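Local coordinates for protein particle-associated glycoside hydrolase (Acinetobacter phage Fri1, PDB 6C72) that degrades the capsular polysaccharide of its Acinetobacter baumannii host as the phage tailspike, probably by hydrolysing glycosidic bonds during virus entry, at residues 312-317 with 345-349; 362-366 with 387-393; 368-374 with 392-397; 417-423 with 438-443. All blocks are in the same frame, centred on the assembly; numbering follows the deposited sequence.

Contact 1: residues 312-317 with 345-349; sequences VYNVTL and SPNVK
Ser345, in the loop before its strand, meets residues 312-317 through its carbonyl O, which lies beside CB of Tyr313. Its OG accepts from Asn347 N in an ST turn and also bonds to the backbone of Lys370. Pro346 brings its carbonyl O to Asn314 N at 2.8 Å, with a CA-H contact from Tyr313 to the same oxygen. In Asn347, CG lies anti to the backbone N (chi1 -170°), which carries ND2 to OD1 of Asn314 at 2.9 Å. The acceptor stays in the amide plane of Asn347, yet the amides are nearly perpendicular, 82° apart, with the donor above the carbonyl plane of Asn314. Asn347 O takes Val315 N at 3.1 Å and a water that also contacts Thr316 OG1 and Lys349 NZ. Val348 lies beside Val315 on the same face, CG2 to CB at 4.2 Å, while its CG1 reaches Leu317 CD1. Lys349 N bonds to Val315 O at 2.9 Å and its O receives Leu317 N at 3.0 Å. Its side chain runs extended and turns at the last torsion, so that NZ donates to Asn347 OD1 at 3.1 Å. Asn314 and Asn347 both adopt left-handed backbone angles, and Asn314 ND2 donates in turn to OD1 of Asp279. Such linked asparagines on successive coils are consistent with a short asparagine ladder in a parallel beta-helix, a fold familiar from phage tailspikes.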
loop_
_atom_site.group_PDB
_atom_site.type_symbol
_atom_site.label_atom_id
_atom_site.label_comp_id
_atom_site.label_asym_id
_atom_site.label_seq_id
_atom_site.Cartn_x
_atom_site.Cartn_y
_atom_site.Cartn_z
ATOM N N VAL A 312 20.459 1.960 2.194
ATOM C CA VAL A 312 19.361 1.129 1.708
ATOM C C VAL A 312 18.058 1.652 2.275
ATOM O O VAL A 312 17.952 1.880 3.483
ATOM C CB VAL A 312 19.526 -0.355 2.075
ATOM C CG1 VAL A 312 18.295 -1.119 1.609
ATOM C CG2 VAL A 312 20.766 -0.913 1.410
ATOM N N TYR A 313 17.070 1.844 1.410
ATOM C CA TYR A 313 15.781 2.326 1.869
ATOM C C TYR A 313 14.737 1.981 0.817
ATOM O O TYR A 313 15.072 1.662 -0.321
ATOM C CB TYR A 313 15.817 3.837 2.170
ATOM C CG TYR A 313 16.353 4.709 1.058
ATOM C CD1 TYR A 313 17.724 4.861 0.863
ATOM C CD2 TYR A 313 15.487 5.390 0.204
ATOM C CE1 TYR A 313 18.216 5.650 -0.148
ATOM C CE2 TYR A 313 15.978 6.190 -0.814
ATOM C CZ TYR A 313 17.345 6.314 -0.986
ATOM O OH TYR A 313 17.848 7.104 -2.005
ATOM N N ASN A 314 13.463 2.030 1.222
ATOM C CA ASN A 314 12.323 1.729 0.351
ATOM C C ASN A 314 12.388 0.278 -0.141
ATOM O O ASN A 314 12.616 -0.007 -1.310
ATOM C CB ASN A 314 12.256 2.715 -0.834
ATOM C CG ASN A 314 12.250 4.197 -0.390
ATOM O OD1 ASN A 314 11.999 4.508 0.777
ATOM N ND2 ASN A 314 12.474 5.110 -1.337
ATOM N N VAL A 315 12.168 -0.644 0.794
ATOM C CA VAL A 315 12.186 -2.072 0.510
ATOM C C VAL A 315 10.864 -2.669 0.957
ATOM O O VAL A 315 10.416 -2.421 2.083
ATOM C CB VAL A 315 13.360 -2.783 1.207
ATOM C CG1 VAL A 315 13.370 -4.271 0.848
ATOM C CG2 VAL A 315 14.688 -2.105 0.832
ATOM N N THR A 316 10.237 -3.447 0.081
ATOM C CA THR A 316 8.964 -4.068 0.399
ATOM C C THR A 316 9.067 -5.566 0.172
ATOM O O THR A 316 9.390 -6.014 -0.936
ATOM C CB THR A 316 7.834 -3.459 -0.431
ATOM O OG1 THR A 316 7.814 -2.041 -0.229
ATOM C CG2 THR A 316 6.490 -4.019 -0.008
ATOM N N LEU A 317 8.758 -6.333 1.208
ATOM C CA LEU A 317 8.729 -7.788 1.149
ATOM C C LEU A 317 7.281 -8.244 1.363
ATOM O O LEU A 317 6.738 -8.119 2.470
ATOM C CB LEU A 317 9.675 -8.364 2.197
ATOM C CG LEU A 317 11.095 -7.821 2.017
ATOM C CD1 LEU A 317 11.523 -6.885 3.161
ATOM C CD2 LEU A 317 12.109 -8.948 1.807
ATOM N N SER A 345 14.411 7.117 7.709
ATOM C CA SER A 345 13.735 5.845 7.835
ATOM C C SER A 345 14.213 4.907 6.731
ATOM O O SER A 345 14.422 5.347 5.595
ATOM C CB SER A 345 12.212 6.010 7.747
ATOM O OG SER A 345 11.554 4.761 7.674
ATOM N N PRO A 346 14.476 3.635 7.036
ATOM C CA PRO A 346 14.768 2.685 5.957
ATOM C C PRO A 346 13.530 2.339 5.137
ATOM O O PRO A 346 13.671 1.786 4.038
ATOM C CB PRO A 346 15.310 1.464 6.706
ATOM C CG PRO A 346 14.566 1.518 8.032
ATOM C CD PRO A 346 14.395 2.982 8.356
ATOM N N ASN A 347 12.332 2.677 5.629
ATOM C CA ASN A 347 11.080 2.450 4.910
ATOM C C ASN A 347 11.023 1.017 4.383
ATOM O O ASN A 347 10.844 0.761 3.188
ATOM C CB ASN A 347 10.915 3.475 3.794
ATOM C CG ASN A 347 9.537 3.452 3.183
ATOM O OD1 ASN A 347 8.562 2.994 3.803
ATOM N ND2 ASN A 347 9.442 3.940 1.948
ATOM N N VAL A 348 11.264 0.087 5.307
ATOM C CA VAL A 348 11.261 -1.347 5.063
ATOM C C VAL A 348 9.955 -1.913 5.598
ATOM O O VAL A 348 9.618 -1.707 6.766
ATOM C CB VAL A 348 12.455 -2.009 5.760
ATOM C CG1 VAL A 348 12.365 -3.520 5.634
ATOM C CG2 VAL A 348 13.749 -1.456 5.221
ATOM N N LYS A 349 9.227 -2.634 4.766
ATOM C CA LYS A 349 7.923 -3.153 5.147
ATOM C C LYS A 349 7.912 -4.664 5.009
ATOM O O LYS A 349 8.302 -5.199 3.965
ATOM C CB LYS A 349 6.820 -2.553 4.287
ATOM C CG LYS A 349 6.725 -1.049 4.344
ATOM C CD LYS A 349 5.595 -0.625 3.444
ATOM C CE LYS A 349 5.296 0.865 3.537
ATOM N NZ LYS A 349 6.105 1.599 2.551
HETATM O O HOH W 1 8.554 0.253 1.523
#

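Contact 2: residues 362-366 with 387-393; sequences RNNCA and TTTGYVI
Tyr391 lies against the backbone of residues 365-366, with Cys365 O and Ala366 CA over one ring face, each offset toward the rim. The Ala366 approach is a CH-pi contact, CA to ring centroid 3.8 Å. Thr388 CB, from the ring's own segment, covers the opposite face, and at the edge Asn364 OD1 lies in the ring plane, 3.5 Å from Tyr391 CE2. A second point of contact is Arg362, whose extended chain carries the guanidinium beneath Thr387 CB, 3.5 Å from its plane. Beyond the CB of Tyr391, Asn363 ND2 gives a weak bond to Val392 O at 3.0 Å.

Glu331 forms a salt bridge with Arg362 NH1 and accepts from Thr387 OG1, tying both partners to one carboxylate. Asn363 OD1 accepts Cys365 N in an Asx turn, and a type II turn from Thr388 to Tyr391, with Gly390 at its third position, swings the ring back over the chain. One water accepts from Arg362 NE and Thr388 N and donates to Asn363 O at 2.7 Å; another joins Cys365 O to Val392 N. Direct polar bonds are scarce, and the two segments are joined chiefly by ring and guanidinium faces, shared water and a common anionic partner.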
loop_
_atom_site.group_PDB
_atom_site.type_symbol
_atom_site.label_atom_id
_atom_site.label_comp_id
_atom_site.label_asym_id
_atom_site.label_seq_id
_atom_site.Cartn_x
_atom_site.Cartn_y
_atom_site.Cartn_z
ATOM N N ARG A 362 15.841 -8.556 13.254
ATOM C CA ARG A 362 16.872 -7.896 14.047
ATOM C C ARG A 362 16.960 -6.416 13.685
ATOM O O ARG A 362 17.296 -6.058 12.548
ATOM C CB ARG A 362 18.240 -8.560 13.857
ATOM C CG ARG A 362 19.395 -7.712 14.422
ATOM C CD ARG A 362 20.708 -8.471 14.484
ATOM N NE ARG A 362 21.822 -7.551 14.687
ATOM C CZ ARG A 362 23.111 -7.896 14.657
ATOM N NH1 ARG A 362 23.462 -9.152 14.440
ATOM N NH2 ARG A 362 24.055 -6.975 14.840
ATOM N N ASN A 363 16.728 -5.559 14.674
ATOM C CA ASN A 363 16.927 -4.126 14.521
ATOM C C ASN A 363 18.422 -3.838 14.595
ATOM O O ASN A 363 19.050 -4.025 15.639
ATOM C CB ASN A 363 16.140 -3.385 15.598
ATOM C CG ASN A 363 16.497 -1.908 15.678
ATOM O OD1 ASN A 363 17.004 -1.325 14.711
ATOM N ND2 ASN A 363 16.223 -1.290 16.827
ATOM N N ASN A 364 19.004 -3.396 13.492
ATOM C CA ASN A 364 20.423 -3.057 13.490
ATOM C C ASN A 364 20.655 -1.572 13.217
ATOM O O ASN A 364 21.670 -1.196 12.632
ATOM C CB ASN A 364 21.175 -3.909 12.475
ATOM C CG ASN A 364 22.629 -4.078 12.836
ATOM O OD1 ASN A 364 23.007 -3.986 14.010
ATOM N ND2 ASN A 364 23.467 -4.307 11.827
ATOM N N CYS A 365 19.732 -0.721 13.657
ATOM C CA CYS A 365 19.793 0.717 13.407
ATOM C C CYS A 365 20.462 1.409 14.593
ATOM O O CYS A 365 19.883 1.484 15.680
ATOM C CB CYS A 365 18.388 1.270 13.169
ATOM S SG CYS A 365 17.527 0.480 11.776
ATOM N N ALA A 366 21.672 1.931 14.378
ATOM C CA ALA A 366 22.412 2.580 15.455
ATOM C C ALA A 366 21.747 3.879 15.908
ATOM O O ALA A 366 21.835 4.242 17.087
ATOM C CB ALA A 366 23.855 2.854 15.013
ATOM N N THR A 387 20.528 -7.805 18.665
ATOM C CA THR A 387 21.822 -8.226 19.189
ATOM C C THR A 387 22.509 -7.084 19.932
ATOM O O THR A 387 23.025 -7.275 21.040
ATOM C CB THR A 387 22.708 -8.726 18.043
ATOM O OG1 THR A 387 21.989 -9.682 17.259
ATOM C CG2 THR A 387 23.966 -9.389 18.574
ATOM N N THR A 388 22.476 -5.876 19.366
ATOM C CA THR A 388 23.213 -4.745 19.923
ATOM C C THR A 388 22.394 -4.099 21.032
ATOM O O THR A 388 21.329 -3.527 20.781
ATOM C CB THR A 388 23.553 -3.731 18.836
ATOM O OG1 THR A 388 24.135 -4.403 17.708
ATOM C CG2 THR A 388 24.538 -2.698 19.378
ATOM N N THR A 389 22.886 -4.208 22.262
ATOM C CA THR A 389 22.202 -3.630 23.409
ATOM C C THR A 389 22.123 -2.109 23.297
ATOM O O THR A 389 23.142 -1.428 23.173
ATOM C CB THR A 389 22.939 -4.032 24.691
ATOM O OG1 THR A 389 22.963 -5.464 24.803
ATOM C CG2 THR A 389 22.264 -3.409 25.937
ATOM N N GLY A 390 20.912 -1.576 23.391
ATOM C CA GLY A 390 20.700 -0.147 23.297
ATOM C C GLY A 390 20.066 0.321 22.009
ATOM O O GLY A 390 19.661 1.485 21.930
ATOM N N TYR A 391 20.000 -0.518 20.982
ATOM C CA TYR A 391 19.324 -0.109 19.763
ATOM C C TYR A 391 17.824 -0.028 20.012
ATOM O O TYR A 391 17.261 -0.804 20.791
ATOM C CB TYR A 391 19.623 -1.078 18.629
ATOM C CG TYR A 391 20.984 -0.887 18.009
ATOM C CD1 TYR A 391 21.900 0.021 18.540
ATOM C CD2 TYR A 391 21.352 -1.603 16.887
ATOM C CE1 TYR A 391 23.152 0.197 17.960
ATOM C CE2 TYR A 391 22.594 -1.435 16.304
ATOM C CZ TYR A 391 23.485 -0.539 16.843
ATOM O OH TYR A 391 24.709 -0.404 16.252
ATOM N N VAL A 392 17.176 0.934 19.368
ATOM C CA VAL A 392 15.785 1.241 19.650
ATOM C C VAL A 392 15.000 1.191 18.355
ATOM O O VAL A 392 15.510 1.566 17.296
ATOM C CB VAL A 392 15.637 2.630 20.324
ATOM C CG1 VAL A 392 14.184 2.874 20.775
ATOM C CG2 VAL A 392 16.594 2.753 21.495
ATOM N N ILE A 393 13.763 0.715 18.437
ATOM C CA ILE A 393 12.789 0.922 17.377
ATOM C C ILE A 393 12.015 2.174 17.754
ATOM O O ILE A 393 11.169 2.147 18.649
ATOM C CB ILE A 393 11.856 -0.277 17.196
ATOM C CG1 ILE A 393 12.662 -1.551 16.974
ATOM C CG2 ILE A 393 10.905 -0.029 16.032
ATOM C CD1 ILE A 393 11.807 -2.813 16.869
HETATM O O HOH W 2 21.228 -5.370 16.626
HETATM O O HOH W 3 15.667 -2.547 19.454
HETATM O O HOH W 4 24.378 -0.666 12.936
HETATM O O HOH W 5 18.759 2.522 17.888
#

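Contact 3: residues 368-374 with 392-397; sequences GWKDCIV and VITSGR. With ZN (zinc ion), chain N.
Ser395 holds its OG between the backbone N and the carbonyl carbon (chi1 60°), a turn that delivers it to Asp371 N at 3.0 Å. Asp371 sends its carboxylate the other way, with CG roughly opposite its own N (chi1 -158°), and OD2 binds the zinc ion at 2.4 Å. The remaining five zinc ligands in the model are waters, one of which donates to OD1 of the same carboxylate.

Trp369 N meets Val392 O at 3.0 Å, and Trp369 O receives Thr394 N and, weakly, Ser395 N. Beyond the corner at Ser395 regular parallel pairing takes over: Cys372 N to Ser395 O at 3.0 Å, Arg397 N to Cys372 O at 3.0 Å, Val374 N to Arg397 O at 3.1 Å. Gly396 CA makes a CA-H...O contact with Cys372 O at 3.1 Å. On the inner side Ile393 CG2 abuts Cys372 CB at 3.8 Å; on the other, Ile373 CD1 lies alongside Arg397 CB. Lys370 NZ reaches Gly425 O of the second subunit. Two successive rungs that bend together from one face to the next are what a corner of a parallel beta-helix looks like; here the bend also carries the zinc-binding Asp371.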
loop_
_atom_site.group_PDB
_atom_site.type_symbol
_atom_site.label_atom_id
_atom_site.label_comp_id
_atom_site.label_asym_id
_atom_site.label_seq_id
_atom_site.Cartn_x
_atom_site.Cartn_y
_atom_site.Cartn_z
ATOM N N GLY A 368 18.455 4.417 15.715
ATOM C CA GLY A 368 17.039 4.120 15.862
ATOM C C GLY A 368 16.336 3.764 14.566
ATOM O O GLY A 368 16.632 4.338 13.516
ATOM N N TRP A 369 15.375 2.836 14.634
ATOM C CA TRP A 369 14.613 2.387 13.471
ATOM C C TRP A 369 13.296 3.166 13.436
ATOM O O TRP A 369 12.413 2.941 14.268
ATOM C CB TRP A 369 14.379 0.879 13.548
ATOM C CG TRP A 369 13.681 0.242 12.351
ATOM C CD1 TRP A 369 13.094 0.881 11.289
ATOM C CD2 TRP A 369 13.501 -1.162 12.116
ATOM N NE1 TRP A 369 12.574 -0.039 10.415
ATOM C CE2 TRP A 369 12.808 -1.298 10.901
ATOM C CE3 TRP A 369 13.862 -2.320 12.823
ATOM C CZ2 TRP A 369 12.460 -2.545 10.377
ATOM C CZ3 TRP A 369 13.517 -3.553 12.303
ATOM C CH2 TRP A 369 12.829 -3.660 11.089
ATOM N N LYS A 370 13.189 4.107 12.501
ATOM C CA LYS A 370 12.003 4.941 12.360
ATOM C C LYS A 370 11.031 4.296 11.374
ATOM O O LYS A 370 11.436 3.832 10.302
ATOM C CB LYS A 370 12.385 6.361 11.904
ATOM C CG LYS A 370 11.172 7.299 11.706
ATOM C CD LYS A 370 11.525 8.821 11.531
ATOM C CE LYS A 370 12.296 9.095 10.217
ATOM N NZ LYS A 370 12.534 10.549 9.914
ATOM N N ASP A 371 9.753 4.246 11.761
ATOM C CA ASP A 371 8.649 3.729 10.947
ATOM C C ASP A 371 8.876 2.275 10.508
ATOM O O ASP A 371 8.794 1.930 9.332
ATOM C CB ASP A 371 8.390 4.619 9.728
ATOM C CG ASP A 371 6.970 4.453 9.180
ATOM O OD1 ASP A 371 6.062 4.035 9.957
ATOM O OD2 ASP A 371 6.772 4.664 7.961
ATOM N N CYS A 372 9.110 1.416 11.492
ATOM C CA CYS A 372 9.163 -0.027 11.272
ATOM C C CYS A 372 7.757 -0.599 11.050
ATOM O O CYS A 372 6.853 -0.375 11.860
ATOM C CB CYS A 372 9.827 -0.684 12.479
ATOM S SG CYS A 372 9.590 -2.447 12.645
ATOM N N ILE A 373 7.577 -1.350 9.958
ATOM C CA ILE A 373 6.268 -1.858 9.542
ATOM C C ILE A 373 6.303 -3.385 9.471
ATOM O O ILE A 373 6.991 -3.961 8.615
ATOM C CB ILE A 373 5.843 -1.272 8.185
ATOM C CG1 ILE A 373 5.623 0.247 8.282
ATOM C CG2 ILE A 373 4.594 -1.980 7.671
ATOM C CD1 ILE A 373 4.464 0.644 9.138
ATOM N N VAL A 374 5.512 -4.033 10.317
ATOM C CA VAL A 374 5.310 -5.478 10.285
ATOM C C VAL A 374 3.802 -5.725 10.329
ATOM O O VAL A 374 3.147 -5.426 11.338
ATOM C CB VAL A 374 6.004 -6.196 11.450
ATOM C CG1 VAL A 374 5.766 -7.722 11.332
ATOM C CG2 VAL A 374 7.488 -5.834 11.518
ATOM N N VAL A 392 17.176 0.934 19.368
ATOM C CA VAL A 392 15.785 1.241 19.650
ATOM C C VAL A 392 15.000 1.191 18.355
ATOM O O VAL A 392 15.510 1.566 17.296
ATOM C CB VAL A 392 15.637 2.630 20.324
ATOM C CG1 VAL A 392 14.184 2.874 20.775
ATOM C CG2 VAL A 392 16.594 2.753 21.495
ATOM N N ILE A 393 13.763 0.715 18.437
ATOM C CA ILE A 393 12.789 0.922 17.377
ATOM C C ILE A 393 12.015 2.174 17.754
ATOM O O ILE A 393 11.169 2.147 18.649
ATOM C CB ILE A 393 11.856 -0.277 17.196
ATOM C CG1 ILE A 393 12.662 -1.551 16.974
ATOM C CG2 ILE A 393 10.905 -0.029 16.032
ATOM C CD1 ILE A 393 11.807 -2.813 16.869
ATOM N N THR A 394 12.306 3.266 17.056
ATOM C CA THR A 394 11.797 4.570 17.432
ATOM C C THR A 394 10.298 4.662 17.241
ATOM O O THR A 394 9.591 5.204 18.097
ATOM C CB THR A 394 12.508 5.620 16.599
ATOM O OG1 THR A 394 13.901 5.545 16.899
ATOM C CG2 THR A 394 12.003 7.002 16.925
ATOM N N SER A 395 9.792 4.157 16.126
ATOM C CA SER A 395 8.365 4.239 15.861
ATOM C C SER A 395 7.984 3.148 14.880
ATOM O O SER A 395 8.837 2.567 14.196
ATOM C CB SER A 395 7.980 5.602 15.288
ATOM O OG SER A 395 8.656 5.827 14.079
ATOM N N GLY A 396 6.692 2.916 14.783
ATOM C CA GLY A 396 6.184 2.010 13.786
ATOM C C GLY A 396 4.863 1.394 14.202
ATOM O O GLY A 396 4.263 1.765 15.211
ATOM N N ARG A 397 4.446 0.432 13.384
ATOM C CA ARG A 397 3.174 -0.257 13.503
ATOM C C ARG A 397 3.434 -1.747 13.346
ATOM O O ARG A 397 3.982 -2.185 12.326
ATOM C CB ARG A 397 2.187 0.239 12.446
ATOM C CG ARG A 397 1.938 1.725 12.530
ATOM C CD ARG A 397 1.017 2.211 11.437
ATOM N NE ARG A 397 -0.283 1.543 11.492
ATOM C CZ ARG A 397 -1.312 1.948 12.240
ATOM N NH1 ARG A 397 -1.204 3.028 13.017
ATOM N NH2 ARG A 397 -2.462 1.274 12.207
HETATM ZN ZN ZN N . 4.541 5.115 7.251
HETATM O O HOH W 6 3.379 4.091 8.773
HETATM O O HOH W 7 5.227 3.413 6.548
HETATM O O HOH W 8 5.863 5.342 5.709
HETATM O O HOH W 9 2.621 4.909 6.496
HETATM O O HOH W 10 3.447 7.179 8.076
#

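Contact 4: residues 417-423 with 438-443; sequences VTGDFLI and VATQAS
Gln441 and Val417 supply the first of the polar links: the glutamine chain runs extended beyond CG, and OE1 accepts Val417 N at 2.9 Å. The N-H points almost straight at the oxygen (171°), although it approaches from above the carbonyl plane. Ser443 makes the second. Its OG donates to Gly419 O at 2.8 Å, lying in the carbonyl plane on a lone pair, and the same hydroxyl is bonded to Arg461 N. With two partners, the hydroxyl has its rotation probably fixed.

The backbone bonds make one parallel bridge. Ser443 N bonds to Phe421 O at 3.0 Å, and Ile423 N returns to Ser443 O at 2.7 Å, which brackets Leu422 in its bridge with Ser443. A CA-H contact from Gly419 to Gln441 O adds to them.

Among the apolar contacts Ala442 CB is the hub. It touches Val417 CG2 at 3.6 Å and Ile423 CD1 at 3.7 Å, and sits at the edge of the Phe421 ring near its plane. Val438 CG1 closes the cluster, 4.0 Å from Val417 CG2. On the other side of the strand Leu422 CD1 rests against Ser443 CB.

A type I turn from Thr418 to Phe421, with Asp420 N bonded to Thr418 OG1, bends the chain; the Thr418 hydroxyl is also tied to Thr394 O. Strand 416-418 pairs in parallel with strand 392-394, strand 422-429 runs between strands 396-399 and 443-444, and the weakly bonded helical turn 438-441 lies over Val417 and Ile423 just before strand 443-444 begins.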
loop_
_atom_site.group_PDB
_atom_site.type_symbol
_atom_site.label_atom_id
_atom_site.label_comp_id
_atom_site.label_asym_id
_atom_site.label_seq_id
_atom_site.Cartn_x
_atom_site.Cartn_y
_atom_site.Cartn_z
ATOM N N VAL A 417 11.755 -0.038 22.495
ATOM C CA VAL A 417 10.899 0.735 21.607
ATOM C C VAL A 417 10.475 2.000 22.341
ATOM O O VAL A 417 10.814 2.211 23.507
ATOM C CB VAL A 417 9.664 -0.062 21.114
ATOM C CG1 VAL A 417 10.074 -1.410 20.520
ATOM C CG2 VAL A 417 8.608 -0.237 22.214
ATOM N N THR A 418 9.725 2.846 21.652
ATOM C CA THR A 418 9.103 3.998 22.292
ATOM C C THR A 418 7.593 3.871 22.148
ATOM O O THR A 418 7.078 2.919 21.547
ATOM C CB THR A 418 9.608 5.316 21.699
ATOM O OG1 THR A 418 8.879 5.618 20.509
ATOM C CG2 THR A 418 11.083 5.229 21.369
ATOM N N GLY A 419 6.882 4.840 22.716
ATOM C CA GLY A 419 5.434 4.859 22.636
ATOM C C GLY A 419 4.891 5.059 21.244
ATOM O O GLY A 419 3.696 4.824 21.025
ATOM N N ASP A 420 5.732 5.480 20.300
ATOM C CA ASP A 420 5.308 5.617 18.918
ATOM C C ASP A 420 5.441 4.308 18.144
ATOM O O ASP A 420 5.276 4.304 16.926
ATOM C CB ASP A 420 6.086 6.751 18.248
ATOM C CG ASP A 420 5.795 8.094 18.891
ATOM O OD1 ASP A 420 4.600 8.389 19.142
ATOM O OD2 ASP A 420 6.752 8.849 19.187
ATOM N N PHE A 421 5.736 3.208 18.833
ATOM C CA PHE A 421 5.671 1.854 18.282
ATOM C C PHE A 421 4.331 1.242 18.703
ATOM O O PHE A 421 4.115 0.958 19.887
ATOM C CB PHE A 421 6.857 1.025 18.783
ATOM C CG PHE A 421 7.004 -0.323 18.121
ATOM C CD1 PHE A 421 7.461 -0.431 16.815
ATOM C CD2 PHE A 421 6.719 -1.486 18.814
ATOM C CE1 PHE A 421 7.611 -1.678 16.204
ATOM C CE2 PHE A 421 6.870 -2.733 18.205
ATOM C CZ PHE A 421 7.318 -2.825 16.895
ATOM N N LEU A 422 3.427 1.060 17.741
ATOM C CA LEU A 422 2.061 0.631 18.013
ATOM C C LEU A 422 1.911 -0.871 17.795
ATOM O O LEU A 422 2.229 -1.384 16.716
ATOM C CB LEU A 422 1.067 1.392 17.132
ATOM C CG LEU A 422 -0.408 0.984 17.264
ATOM C CD1 LEU A 422 -0.889 1.142 18.707
ATOM C CD2 LEU A 422 -1.277 1.805 16.336
ATOM N N ILE A 423 1.391 -1.555 18.810
ATOM C CA ILE A 423 1.169 -2.997 18.803
ATOM C C ILE A 423 -0.339 -3.220 18.886
ATOM O O ILE A 423 -0.958 -2.974 19.933
ATOM C CB ILE A 423 1.910 -3.679 19.959
ATOM C CG1 ILE A 423 3.420 -3.448 19.802
ATOM C CG2 ILE A 423 1.537 -5.167 20.060
ATOM C CD1 ILE A 423 4.250 -4.029 20.900
ATOM N N VAL A 438 9.622 -3.726 26.755
ATOM C CA VAL A 438 8.778 -3.282 25.647
ATOM C C VAL A 438 7.333 -3.134 26.109
ATOM O O VAL A 438 6.610 -2.234 25.653
ATOM C CB VAL A 438 8.887 -4.266 24.457
ATOM C CG1 VAL A 438 7.811 -3.991 23.395
ATOM C CG2 VAL A 438 10.275 -4.226 23.833
ATOM N N ALA A 439 6.895 -3.986 27.038
ATOM C CA ALA A 439 5.519 -3.910 27.506
ATOM C C ALA A 439 5.222 -2.609 28.242
ATOM O O ALA A 439 4.058 -2.205 28.297
ATOM C CB ALA A 439 5.200 -5.109 28.406
ATOM N N THR A 440 6.234 -1.925 28.775
ATOM C CA THR A 440 6.016 -0.643 29.434
ATOM C C THR A 440 6.304 0.541 28.524
ATOM O O THR A 440 6.093 1.682 28.933
ATOM C CB THR A 440 6.872 -0.519 30.713
ATOM O OG1 THR A 440 8.245 -0.300 30.365
ATOM C CG2 THR A 440 6.770 -1.768 31.575
ATOM N N GLN A 441 6.774 0.298 27.306
ATOM C CA GLN A 441 7.179 1.348 26.388
ATOM C C GLN A 441 6.217 1.533 25.231
ATOM O O GLN A 441 5.879 2.664 24.890
ATOM C CB GLN A 441 8.564 1.045 25.818
ATOM C CG GLN A 441 9.679 1.026 26.824
ATOM C CD GLN A 441 10.972 0.577 26.182
ATOM O OE1 GLN A 441 10.964 -0.212 25.231
ATOM N NE2 GLN A 441 12.089 1.082 26.686
ATOM N N ALA A 442 5.800 0.442 24.595
ATOM C CA ALA A 442 5.029 0.542 23.372
ATOM C C ALA A 442 3.592 0.968 23.657
ATOM O O ALA A 442 3.086 0.860 24.776
ATOM C CB ALA A 442 5.025 -0.795 22.628
ATOM N N SER A 443 2.932 1.451 22.608
ATOM C CA SER A 443 1.497 1.629 22.637
ATOM C C SER A 443 0.842 0.316 22.241
ATOM O O SER A 443 1.247 -0.316 21.260
ATOM C CB SER A 443 1.058 2.754 21.704
ATOM O OG SER A 443 1.374 4.011 22.271
#

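The four contacts come from successive parts of the parallel beta-helical body. Contact 1 closes before the others open, contacts 2 and 3 interleave and share Val392 and Ile393, and contact 4 follows. Centres of contacts 1 and 3 are 11 Å apart, those of 3 and 4 are 10 Å apart, and contact 2 lies 11 Å from contact 3. Strands 312-318, 348-351, 372-375, 396-399, 422-429 and 443-444 pair in that order, so contacts 1, 3 and 4 recur along one face, while contact 2 ties loops at its side. Contacts 1, 3 and 4 each touch the second subunit, placing this face at the interface between chains.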